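TRNA (adenine(58)-N(1))-methyltransferase TrmI (PDB 2PWY) methylates N1 of adenosine 58 in tRNA with S-adenosyl-L-methionine as methyl donor, an activity that Thermus thermophilus requires for growth at extreme temperatures. Local coordinates at residues 97-102 and 123-128; 101-106 and 170-175; 116-121 and 147-152; 163-168 and 188-193. All blocks are in the same frame, centred on the assembly; numbering follows the deposited sequence.

Interaction 1: residues 97-102 and 123-128. With SAH (S-adenosyl-L-homocysteine), chain E.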
# COMPACT_ATOMS: atom_id res chain seq x y z
N GLY A 97 -29.21 -10.21 15.24
CA GLY A 97 -29.73 -10.47 16.58
C GLY A 97 -28.82 -9.98 17.67
O GLY A 97 -29.21 -9.94 18.85
N MET A 98 -27.59 -9.60 17.31
CA MET A 98 -26.62 -9.15 18.30
C MET A 98 -26.92 -7.75 18.82
O MET A 98 -27.66 -6.99 18.19
CB MET A 98 -25.20 -9.22 17.75
CG MET A 98 -24.63 -10.63 17.75
SD MET A 98 -22.93 -10.68 17.17
CE MET A 98 -22.62 -12.45 17.09
N ARG A 99 -26.31 -7.42 19.96
CA ARG A 99 -26.48 -6.11 20.60
C ARG A 99 -25.11 -5.44 20.64
O ARG A 99 -24.17 -5.99 21.22
CB ARG A 99 -27.04 -6.30 22.01
CG ARG A 99 -28.35 -7.07 22.03
CD ARG A 99 -28.83 -7.37 23.45
NE ARG A 99 -29.63 -6.28 24.01
CZ ARG A 99 -29.21 -5.46 24.96
NH1 ARG A 99 -27.99 -5.61 25.46
NH2 ARG A 99 -30.00 -4.49 25.44
N VAL A 100 -25.01 -4.29 20.00
CA VAL A 100 -23.73 -3.59 19.88
C VAL A 100 -23.80 -2.20 20.51
O VAL A 100 -24.75 -1.46 20.29
CB VAL A 100 -23.23 -3.54 18.41
CG1 VAL A 100 -24.23 -2.81 17.48
CG2 VAL A 100 -21.84 -2.92 18.32
N LEU A 101 -22.77 -1.88 21.29
CA LEU A 101 -22.66 -0.58 21.94
C LEU A 101 -21.82 0.33 21.05
O LEU A 101 -20.76 -0.09 20.56
CB LEU A 101 -21.99 -0.74 23.30
CG LEU A 101 -21.90 0.49 24.21
CD1 LEU A 101 -23.28 0.97 24.66
CD2 LEU A 101 -20.99 0.14 25.42
N GLU A 102 -22.27 1.57 20.87
CA GLU A 102 -21.55 2.53 20.04
C GLU A 102 -21.39 3.88 20.70
O GLU A 102 -22.34 4.41 21.29
CB GLU A 102 -22.27 2.75 18.69
CG GLU A 102 -21.55 3.78 17.81
CD GLU A 102 -22.35 4.23 16.57
OE1 GLU A 102 -23.59 4.34 16.63
OE2 GLU A 102 -21.69 4.50 15.53
N LEU A 123 -29.78 -4.88 18.15
CA LEU A 123 -29.84 -3.56 18.77
C LEU A 123 -28.52 -2.84 18.61
O LEU A 123 -27.45 -3.42 18.86
CB LEU A 123 -30.17 -3.69 20.26
CG LEU A 123 -30.07 -2.40 21.09
CD1 LEU A 123 -31.21 -1.43 20.75
CD2 LEU A 123 -30.02 -2.70 22.58
N VAL A 124 -28.59 -1.58 18.21
CA VAL A 124 -27.46 -0.66 18.28
C VAL A 124 -27.80 0.32 19.42
O VAL A 124 -28.77 1.07 19.34
CB VAL A 124 -27.23 0.10 16.94
CG1 VAL A 124 -26.00 1.04 17.03
CG2 VAL A 124 -27.08 -0.87 15.76
N GLU A 125 -27.02 0.25 20.50
CA GLU A 125 -27.19 1.14 21.64
C GLU A 125 -26.16 2.24 21.47
O GLU A 125 -24.98 2.04 21.76
CB GLU A 125 -26.88 0.35 22.90
CG GLU A 125 -27.34 0.98 24.18
CD GLU A 125 -28.72 0.50 24.54
OE1 GLU A 125 -28.83 -0.57 25.16
OE2 GLU A 125 -29.68 1.20 24.18
N SER A 126 -26.59 3.41 21.00
CA SER A 126 -25.65 4.43 20.55
C SER A 126 -25.66 5.67 21.43
O SER A 126 -26.73 6.19 21.77
CB SER A 126 -25.97 4.81 19.09
OG SER A 126 -24.93 5.60 18.53
N TYR A 127 -24.47 6.14 21.81
CA TYR A 127 -24.35 7.31 22.71
C TYR A 127 -23.68 8.47 22.02
O TYR A 127 -22.69 8.28 21.32
CB TYR A 127 -23.55 6.95 23.98
CG TYR A 127 -24.37 6.10 24.91
CD1 TYR A 127 -24.97 6.65 26.03
CD2 TYR A 127 -24.60 4.75 24.62
CE1 TYR A 127 -25.76 5.87 26.88
CE2 TYR A 127 -25.38 3.97 25.46
CZ TYR A 127 -25.96 4.54 26.57
OH TYR A 127 -26.75 3.76 27.39
N GLU A 128 -24.21 9.67 22.25
CA GLU A 128 -23.60 10.88 21.70
C GLU A 128 -23.72 12.02 22.70
O GLU A 128 -24.83 12.34 23.14
CB GLU A 128 -24.28 11.25 20.37
CG GLU A 128 -23.90 12.61 19.79
CD GLU A 128 -22.41 12.80 19.60
OE1 GLU A 128 -21.79 12.02 18.82
OE2 GLU A 128 -21.86 13.73 20.21
N SAH E . -18.66 7.21 13.67
CA SAH E . -19.44 8.49 13.57
CB SAH E . -18.54 9.70 13.78
CG SAH E . -18.15 9.88 15.25
SD SAH E . -17.30 11.47 15.46
C SAH E . -20.12 8.53 12.21
O SAH E . -19.87 7.65 11.37
OXT SAH E . -20.93 9.43 11.94
C5' SAH E . -17.06 11.31 17.25
C4' SAH E . -18.31 11.70 18.04
O4' SAH E . -18.20 11.19 19.36
C3' SAH E . -18.56 13.20 18.19
O3' SAH E . -19.89 13.48 17.76
C2' SAH E . -18.37 13.48 19.69
O2' SAH E . -19.26 14.44 20.20
C1' SAH E . -18.71 12.13 20.29
N9 SAH E . -18.08 11.76 21.56
C8 SAH E . -16.75 11.88 21.89
N7 SAH E . -16.59 11.34 23.12
C5 SAH E . -17.77 10.84 23.56
C6 SAH E . -18.14 10.19 24.74
N6 SAH E . -17.25 9.92 25.70
N1 SAH E . -19.47 9.81 24.87
C2 SAH E . -20.39 10.07 23.89
N3 SAH E . -20.01 10.73 22.73
C4 SAH E . -18.71 11.10 22.58

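Interaction 2: residues 101-106 and 170-175. With SAH (S-adenosyl-L-homocysteine), chain E.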
# COMPACT_ATOMS: atom_id res chain seq x y z
N LEU A 101 -22.77 -1.88 21.29
CA LEU A 101 -22.66 -0.58 21.94
C LEU A 101 -21.82 0.33 21.05
O LEU A 101 -20.76 -0.09 20.56
CB LEU A 101 -21.99 -0.74 23.30
CG LEU A 101 -21.90 0.49 24.21
CD1 LEU A 101 -23.28 0.97 24.66
CD2 LEU A 101 -20.99 0.14 25.42
N GLU A 102 -22.27 1.57 20.87
CA GLU A 102 -21.55 2.53 20.04
C GLU A 102 -21.39 3.88 20.70
O GLU A 102 -22.34 4.41 21.29
CB GLU A 102 -22.27 2.75 18.69
CG GLU A 102 -21.55 3.78 17.81
CD GLU A 102 -22.35 4.23 16.57
OE1 GLU A 102 -23.59 4.34 16.63
OE2 GLU A 102 -21.69 4.50 15.53
N ALA A 103 -20.20 4.46 20.58
CA ALA A 103 -20.01 5.90 20.85
C ALA A 103 -18.82 6.42 20.04
O ALA A 103 -17.86 5.67 19.83
CB ALA A 103 -19.79 6.14 22.35
N GLY A 104 -18.87 7.66 19.53
CA GLY A 104 -20.06 8.52 19.59
C GLY A 104 -20.89 8.40 18.32
O GLY A 104 -20.35 8.12 17.24
N THR A 105 -22.21 8.58 18.42
CA THR A 105 -23.09 8.49 17.24
C THR A 105 -22.56 9.34 16.08
O THR A 105 -22.58 8.91 14.92
CB THR A 105 -24.56 8.85 17.58
OG1 THR A 105 -24.92 8.27 18.84
CG2 THR A 105 -25.51 8.33 16.50
N GLY A 106 -22.09 10.55 16.41
CA GLY A 106 -21.49 11.44 15.42
C GLY A 106 -22.51 11.93 14.42
O GLY A 106 -23.39 12.71 14.78
N VAL A 170 -18.40 -3.76 20.98
CA VAL A 170 -18.36 -2.33 21.30
C VAL A 170 -17.62 -1.62 20.17
O VAL A 170 -16.46 -1.93 19.92
CB VAL A 170 -17.64 -2.04 22.64
CG1 VAL A 170 -17.51 -0.53 22.87
CG2 VAL A 170 -18.40 -2.71 23.82
N ALA A 171 -18.29 -0.68 19.52
CA ALA A 171 -17.71 0.09 18.42
C ALA A 171 -17.44 1.50 18.89
O ALA A 171 -18.36 2.20 19.34
CB ALA A 171 -18.68 0.13 17.24
N LEU A 172 -16.18 1.93 18.79
CA LEU A 172 -15.81 3.28 19.21
C LEU A 172 -15.27 4.10 18.06
O LEU A 172 -14.42 3.64 17.28
CB LEU A 172 -14.77 3.24 20.34
CG LEU A 172 -15.21 2.55 21.63
CD1 LEU A 172 -14.10 2.69 22.62
CD2 LEU A 172 -16.52 3.14 22.18
N ASP A 173 -15.79 5.32 17.97
CA ASP A 173 -15.22 6.34 17.10
C ASP A 173 -15.33 7.63 17.89
O ASP A 173 -16.38 8.28 17.90
CB ASP A 173 -15.96 6.42 15.76
CG ASP A 173 -15.40 7.52 14.84
OD1 ASP A 173 -14.45 8.24 15.24
OD2 ASP A 173 -15.94 7.65 13.71
N LEU A 174 -14.24 7.97 18.58
CA LEU A 174 -14.16 9.17 19.42
C LEU A 174 -12.69 9.44 19.77
O LEU A 174 -11.85 8.55 19.66
CB LEU A 174 -15.06 9.05 20.68
CG LEU A 174 -15.30 7.68 21.36
CD1 LEU A 174 -14.00 7.13 21.91
CD2 LEU A 174 -16.35 7.76 22.49
N MET A 175 -12.41 10.67 20.18
CA MET A 175 -11.03 11.15 20.33
C MET A 175 -10.27 10.49 21.48
O MET A 175 -9.06 10.31 21.40
CB MET A 175 -11.00 12.67 20.53
N SAH E . -18.66 7.21 13.67
CA SAH E . -19.44 8.49 13.57
CB SAH E . -18.54 9.70 13.78
CG SAH E . -18.15 9.88 15.25
SD SAH E . -17.30 11.47 15.46
C SAH E . -20.12 8.53 12.21
O SAH E . -19.87 7.65 11.37
OXT SAH E . -20.93 9.43 11.94
C5' SAH E . -17.06 11.31 17.25
C4' SAH E . -18.31 11.70 18.04
O4' SAH E . -18.20 11.19 19.36
C3' SAH E . -18.56 13.20 18.19
O3' SAH E . -19.89 13.48 17.76
C2' SAH E . -18.37 13.48 19.69
O2' SAH E . -19.26 14.44 20.20
C1' SAH E . -18.71 12.13 20.29
N9 SAH E . -18.08 11.76 21.56
C8 SAH E . -16.75 11.88 21.89
N7 SAH E . -16.59 11.34 23.12
C5 SAH E . -17.77 10.84 23.56
C6 SAH E . -18.14 10.19 24.74
N6 SAH E . -17.25 9.92 25.70
N1 SAH E . -19.47 9.81 24.87
C2 SAH E . -20.39 10.07 23.89
N3 SAH E . -20.01 10.73 22.73
C4 SAH E . -18.71 11.10 22.58

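Interaction 3: residues 116-121 and 147-152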
# COMPACT_ATOMS: atom_id res chain seq x y z
N ARG A 116 -27.48 -2.32 10.01
CA ARG A 116 -27.62 -3.38 9.00
C ARG A 116 -27.14 -4.71 9.52
O ARG A 116 -27.78 -5.74 9.28
CB ARG A 116 -26.82 -3.07 7.75
CG ARG A 116 -27.48 -2.08 6.81
CD ARG A 116 -26.68 -2.05 5.53
NE ARG A 116 -27.40 -1.30 4.52
CZ ARG A 116 -26.98 -1.12 3.27
NH1 ARG A 116 -25.82 -1.63 2.87
NH2 ARG A 116 -27.73 -0.41 2.43
N ALA A 117 -25.97 -4.69 10.18
CA ALA A 117 -25.33 -5.92 10.63
C ALA A 117 -26.14 -6.68 11.68
O ALA A 117 -26.22 -7.90 11.63
CB ALA A 117 -23.92 -5.64 11.15
N VAL A 118 -26.77 -5.97 12.60
CA VAL A 118 -27.48 -6.67 13.69
C VAL A 118 -28.95 -6.90 13.36
O VAL A 118 -29.60 -7.76 13.94
CB VAL A 118 -27.30 -5.96 15.06
CG1 VAL A 118 -25.82 -5.79 15.40
CG2 VAL A 118 -28.00 -4.62 15.09
N GLY A 119 -29.47 -6.11 12.42
CA GLY A 119 -30.83 -6.29 11.89
C GLY A 119 -31.97 -6.03 12.86
O GLY A 119 -31.75 -5.62 14.00
N GLU A 120 -33.20 -6.29 12.41
CA GLU A 120 -34.39 -5.87 13.16
C GLU A 120 -34.56 -6.50 14.53
O GLU A 120 -35.24 -5.96 15.40
CB GLU A 120 -35.67 -6.08 12.31
CG GLU A 120 -35.94 -7.51 11.93
CD GLU A 120 -37.16 -7.68 11.04
OE1 GLU A 120 -37.62 -6.68 10.44
OE2 GLU A 120 -37.66 -8.82 10.95
N LYS A 121 -33.94 -7.67 14.73
CA LYS A 121 -34.01 -8.33 16.03
C LYS A 121 -32.80 -8.01 16.90
O LYS A 121 -32.76 -8.38 18.08
CB LYS A 121 -34.21 -9.84 15.84
CG LYS A 121 -35.58 -10.15 15.26
CD LYS A 121 -35.85 -11.63 15.13
CE LYS A 121 -37.29 -11.86 14.64
NZ LYS A 121 -37.56 -13.31 14.39
N VAL A 147 -35.88 0.77 10.02
CA VAL A 147 -35.95 -0.28 11.04
C VAL A 147 -35.62 0.30 12.41
O VAL A 147 -34.60 0.97 12.57
CB VAL A 147 -35.01 -1.48 10.69
CG1 VAL A 147 -35.00 -2.51 11.80
CG2 VAL A 147 -35.42 -2.12 9.35
N GLU A 148 -36.49 0.05 13.39
CA GLU A 148 -36.37 0.64 14.73
C GLU A 148 -35.48 -0.22 15.63
O GLU A 148 -35.91 -0.71 16.68
CB GLU A 148 -37.76 0.90 15.33
CG GLU A 148 -38.52 2.03 14.61
CD GLU A 148 -40.01 2.10 14.93
OE1 GLU A 148 -40.53 1.22 15.66
OE2 GLU A 148 -40.66 3.04 14.45
N ASN A 149 -34.23 -0.38 15.21
CA ASN A 149 -33.29 -1.20 15.96
C ASN A 149 -32.12 -0.37 16.48
O ASN A 149 -31.12 -0.92 16.88
CB ASN A 149 -32.78 -2.39 15.13
CG ASN A 149 -31.85 -1.97 14.00
OD1 ASN A 149 -31.85 -0.81 13.58
ND2 ASN A 149 -31.04 -2.91 13.52
N VAL A 150 -32.27 0.96 16.48
CA VAL A 150 -31.27 1.84 17.09
C VAL A 150 -31.89 2.58 18.27
O VAL A 150 -32.91 3.26 18.10
CB VAL A 150 -30.71 2.89 16.09
CG1 VAL A 150 -29.60 3.68 16.74
CG2 VAL A 150 -30.20 2.21 14.81
N ARG A 151 -31.26 2.46 19.44
CA ARG A 151 -31.65 3.27 20.60
C ARG A 151 -30.59 4.35 20.80
O ARG A 151 -29.44 4.04 21.12
CB ARG A 151 -31.82 2.40 21.85
CG ARG A 151 -32.49 3.14 23.02
CD ARG A 151 -32.79 2.25 24.24
NE ARG A 151 -33.68 1.12 23.93
CZ ARG A 151 -33.45 -0.15 24.28
NH1 ARG A 151 -32.36 -0.48 24.97
NH2 ARG A 151 -34.32 -1.09 23.94
N PHE A 152 -30.98 5.61 20.57
CA PHE A 152 -30.06 6.74 20.69
C PHE A 152 -30.11 7.28 22.11
O PHE A 152 -31.18 7.34 22.71
CB PHE A 152 -30.46 7.88 19.74
CG PHE A 152 -30.37 7.54 18.27
CD1 PHE A 152 -29.15 7.59 17.60
CD2 PHE A 152 -31.53 7.22 17.55
CE1 PHE A 152 -29.06 7.31 16.22
CE2 PHE A 152 -31.45 6.93 16.17
CZ PHE A 152 -30.22 6.97 15.51

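Interaction 4: residues 163-168 and 188-193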
# COMPACT_ATOMS: atom_id res chain seq x y z
N GLU A 163 -26.13 -2.82 31.30
CA GLU A 163 -26.12 -4.17 31.84
C GLU A 163 -24.78 -4.83 31.58
O GLU A 163 -24.29 -4.83 30.46
CB GLU A 163 -27.23 -5.02 31.21
CG GLU A 163 -28.62 -4.59 31.60
CD GLU A 163 -29.66 -5.51 31.04
OE1 GLU A 163 -29.82 -5.54 29.79
OE2 GLU A 163 -30.33 -6.20 31.83
N GLU A 164 -24.20 -5.43 32.62
CA GLU A 164 -22.92 -6.11 32.49
C GLU A 164 -22.99 -7.31 31.53
O GLU A 164 -23.92 -8.10 31.57
CB GLU A 164 -22.41 -6.58 33.86
CG GLU A 164 -21.10 -7.37 33.79
CD GLU A 164 -20.54 -7.69 35.17
OE1 GLU A 164 -19.86 -8.73 35.29
OE2 GLU A 164 -20.77 -6.92 36.12
N ALA A 165 -21.98 -7.42 30.66
CA ALA A 165 -21.85 -8.57 29.76
C ALA A 165 -23.12 -8.78 28.93
O ALA A 165 -23.52 -9.93 28.66
CB ALA A 165 -21.48 -9.84 30.55
N ALA A 166 -23.75 -7.68 28.51
CA ALA A 166 -24.99 -7.75 27.73
C ALA A 166 -24.76 -7.46 26.24
O ALA A 166 -25.66 -7.68 25.43
CB ALA A 166 -26.06 -6.81 28.30
N TYR A 167 -23.57 -6.99 25.90
CA TYR A 167 -23.27 -6.55 24.53
C TYR A 167 -22.30 -7.48 23.83
O TYR A 167 -21.33 -7.97 24.44
CB TYR A 167 -22.76 -5.11 24.54
CG TYR A 167 -23.80 -4.15 25.06
CD1 TYR A 167 -24.66 -3.49 24.18
CD2 TYR A 167 -24.00 -3.96 26.44
CE1 TYR A 167 -25.66 -2.63 24.65
CE2 TYR A 167 -24.98 -3.10 26.93
CZ TYR A 167 -25.81 -2.43 26.02
OH TYR A 167 -26.78 -1.59 26.49
N ASP A 168 -22.58 -7.70 22.55
CA ASP A 168 -21.83 -8.62 21.72
C ASP A 168 -20.60 -7.97 21.07
O ASP A 168 -19.73 -8.66 20.53
CB ASP A 168 -22.74 -9.24 20.66
CG ASP A 168 -23.88 -10.01 21.29
OD1 ASP A 168 -23.62 -11.05 21.95
OD2 ASP A 168 -25.05 -9.56 21.18
N LEU A 188 -19.22 -5.37 27.72
CA LEU A 188 -18.87 -6.36 26.71
C LEU A 188 -18.77 -7.80 27.24
O LEU A 188 -18.09 -8.07 28.23
CB LEU A 188 -17.54 -5.94 26.06
CG LEU A 188 -17.02 -6.78 24.89
CD1 LEU A 188 -18.06 -6.85 23.75
CD2 LEU A 188 -15.71 -6.17 24.40
N LYS A 189 -19.44 -8.73 26.55
CA LYS A 189 -19.34 -10.15 26.88
C LYS A 189 -17.89 -10.63 26.82
O LYS A 189 -17.16 -10.23 25.91
CB LYS A 189 -20.19 -10.97 25.91
CG LYS A 189 -21.67 -10.83 26.17
CD LYS A 189 -22.49 -11.54 25.12
CE LYS A 189 -23.98 -11.26 25.34
NZ LYS A 189 -24.78 -11.97 24.32
N PRO A 190 -17.47 -11.48 27.78
CA PRO A 190 -16.16 -12.13 27.70
C PRO A 190 -15.89 -12.75 26.33
O PRO A 190 -16.77 -13.39 25.73
CB PRO A 190 -16.25 -13.22 28.78
CG PRO A 190 -17.14 -12.58 29.84
CD PRO A 190 -18.19 -11.84 29.02
N ASP A 191 -14.67 -12.55 25.84
CA ASP A 191 -14.16 -13.14 24.60
C ASP A 191 -14.68 -12.43 23.34
O ASP A 191 -14.33 -12.80 22.23
CB ASP A 191 -14.45 -14.65 24.54
CG ASP A 191 -13.32 -15.42 23.89
OD1 ASP A 191 -12.15 -15.05 24.11
OD2 ASP A 191 -13.60 -16.39 23.15
N ARG A 192 -15.50 -11.39 23.54
CA ARG A 192 -15.99 -10.58 22.43
C ARG A 192 -15.14 -9.31 22.27
O ARG A 192 -14.17 -9.12 23.01
CB ARG A 192 -17.49 -10.29 22.57
CG ARG A 192 -18.33 -11.58 22.59
CD ARG A 192 -18.28 -12.31 21.24
NE ARG A 192 -18.92 -11.52 20.19
CZ ARG A 192 -18.89 -11.79 18.88
NH1 ARG A 192 -18.25 -12.85 18.42
NH2 ARG A 192 -19.53 -10.99 18.04
N PHE A 193 -15.44 -8.48 21.27
CA PHE A 193 -14.48 -7.46 20.84
C PHE A 193 -14.93 -6.03 21.03
O PHE A 193 -16.12 -5.73 20.92
CB PHE A 193 -14.09 -7.66 19.37
CG PHE A 193 -13.44 -8.97 19.10
CD1 PHE A 193 -12.06 -9.12 19.23
CD2 PHE A 193 -14.21 -10.09 18.78
CE1 PHE A 193 -11.46 -10.35 19.00
CE2 PHE A 193 -13.63 -11.31 18.55
CZ PHE A 193 -12.24 -11.44 18.66
O HOH W 1 -17.38 -8.64 19.11
O HOH W 2 -27.04 -10.64 22.53

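Interaction 1: residues 97-102 and 123-128
Five main-chain hydrogen bonds zip strand 99-102 to strand 123-128 in parallel register, the axes 4.7 Å apart, so that this pair illustrates how a Rossmann-like beta-alpha-beta unit is closed. Val100 is typical of the ladder: its N gives to Leu123 O at 2.8 Å, almost along the C=O axis, and its O takes Glu125 N.

Apolar packing lines both faces. Val100 CG1 lies alongside Val124 CG2 at 3.9 Å, and on the reverse face Leu101 CD1 crosses obliquely to Tyr127 CE2 at 3.7 Å. Leu123 CD2 sits over one face of the Arg99 guanidinium, whose NH1 is held by Ala166 O.

On the face of Val100 and Val124, Glu102 and Ser126 form a polar pair. With CG anti to the backbone N (chi1 179°) and the chain extended, Glu102 OE1 receives Ser126 OG at 2.6 Å from above the carboxylate plane, and Thr111 OG1 binds the same oxygen. An alanine here would take away the oxygen shared by the Ser126 and Thr111 hydroxyls and would probably loosen their hold on this strand.

At the strand's end Glu128 grips the ribose: OE1 accepts from SAH O3' at 2.6 Å and OE2 from SAH O2' at 2.7 Å. Gly106 N and Arg130 N hold the same two oxygens, which would help to keep the carboxylate ionised as a two-pronged acceptor for the ribose diol.

Interaction 2: residues 101-106 and 170-175
The contact lies where the first strand of a class I methyltransferase fold runs into its glycine-rich loop: Glu102 to Gly108 match the E-x-G-x-G-x-G signature known as motif I. Strand 101-103 runs parallel to strand 170-173, the axes 6° from parallel, and both deliver their C-terminal ends to the cofactor product. Up to Ala103 the pairing is regular, with Ala171 N bonded to Leu101 O at 2.7 Å and Ala103 N to Ala171 O. On the face of Leu101, Val170 and Ala103, Leu101 CB and Val170 CG2 lie side by side, and Ala103 CB meets Leu174 CD2 at 3.8 Å.

Then the ladder changes. The peptide between Ala103 and Gly104 is cis, which turns its C=O and N-H to the same side, and both reach Asp173. Ala103 O takes Asp173 N at 2.8 Å on a lone pair, while Gly104 N gives to Asp173 O at 3.0 Å from 52° above the carbonyl plane. Gly104 could hardly be another residue, for a beta carbon there would run into the ribose O4'. Gly106, with its positive phi, would likewise push a beta carbon into SAH CB.

In the 170-175 segment, Asp173 and Leu174 divide the ligand between them. Leu174 packs on the adenine, its CB 3.5 Å from SAH C8. Asp173 holds its carboxyl carbon anti to the backbone N (chi1 178°) and, through OD2, accepts a hydrogen bond from the amino group of the homocysteine moiety, SAH N, at 2.8 Å; Thr80 OG1 is bonded to that same OD2.

Interaction 3: residues 116-121 and 147-152
Val150 CG1 lies 3.5 Å above one face of the Phe152 ring, offset toward its rim. The flat group that meets residues 116-121 is the Asn149 amide: Gly119 O lies close to the amide plane and accepts ND2 at 2.8 Å, with 153° at the hydrogen. Seen from the acceptor the approach is unusual, since ND2 stands above the Gly119 carbonyl plane, 70° out of it.

Asn149 reaches this position with CG in the crowded place between backbone N and carbonyl carbon (chi1 71°). ND2 also gives to Ala115 O, and OD1 is bonded to Trp145 NE1, so three bonds fix the flip and rotation of a buried amide. Val118 CG2 packs beside ND2 at 3.8 Å, and farther out Glu120 CB rests on Val147 CG1 at 3.7 Å. A leucine here, lacking the amide, would be likely to loosen the hold between the helix end and this loop, with the carbonyls of Ala115 and Gly119 losing its N-H groups.

A second subunit lies close by and packs on Glu120. Gly119, with positive phi, ends helix 109-118 of the Rossmann-like domain and is tied to the loop entering strand 150-154, an edge strand of the sheet within the chain.

Interaction 4: residues 163-168 and 188-193
Asp168 is the hub of the first shell, using its carboxylate and its carbonyl for different partners. Lys189 NZ forms a salt bridge with Asp168 OD1 at 2.8 Å, approaching from above the carboxylate plane. Arg192 NE gives to Asp168 O at 3.0 Å on a lone pair, and NH2 of the same guanidinium adds a weak bond to that oxygen. Beside them Lys189 N donates to Tyr167 O at 2.9 Å in a nearly straight bond (173°), while Leu188 CD1 packs against that carbonyl.

Two waters complete the shell. One gives to Asp168 O at 2.7 Å and accepts Phe193 N, bridging backbones whose Asp168 O and Phe193 N are 4.4 Å apart; the other joins Asp168 OD2 to Lys189 NZ.

Behind these groups stand the torsions and the second shell. The Lys189 chain is extended beyond CG and runs past Ala165 O to reach the carboxylate, whereas Arg192 is bent at chi2 and chi3 and folds back so that its guanidinium edge meets Asp168 O. Asp168 OD2 takes Arg99 N, and Arg192 NH1 has a salt bridge to Asp93. Type II turns at 163-166 and 189-192 shape the two loops, and Asp191 in the latter bonds to His62 of the second subunit.

The chemistry implies a corner held by charge and water: Lys189, helped by Arg99 N at OD2, would probably keep Asp168 ionised, although Lys189 is partly exposed, which would weaken the effect.

Strand 99-103 comes first and opens two loops: interaction 1 closes the short one at 123-128, interaction 2 the long one at 170-175. Between them, interaction 3 starts at 116-121, before interaction 1 has closed, and ends at 147-152, so those two cross, while interaction 3 as a whole is nested within interaction 2. Interaction 4 opens at 163-168, just before interaction 2 closes, and ends at 188-193; these two cross as well. Interactions 1 and 2 join strands 123-128, 99-103 and 167-173 around SAH, interaction 3 fastens the end of helix 109-118 to the loop entering strand 150-154, and interaction 4 ties the start of 167-173 to the turn leading into 192-198.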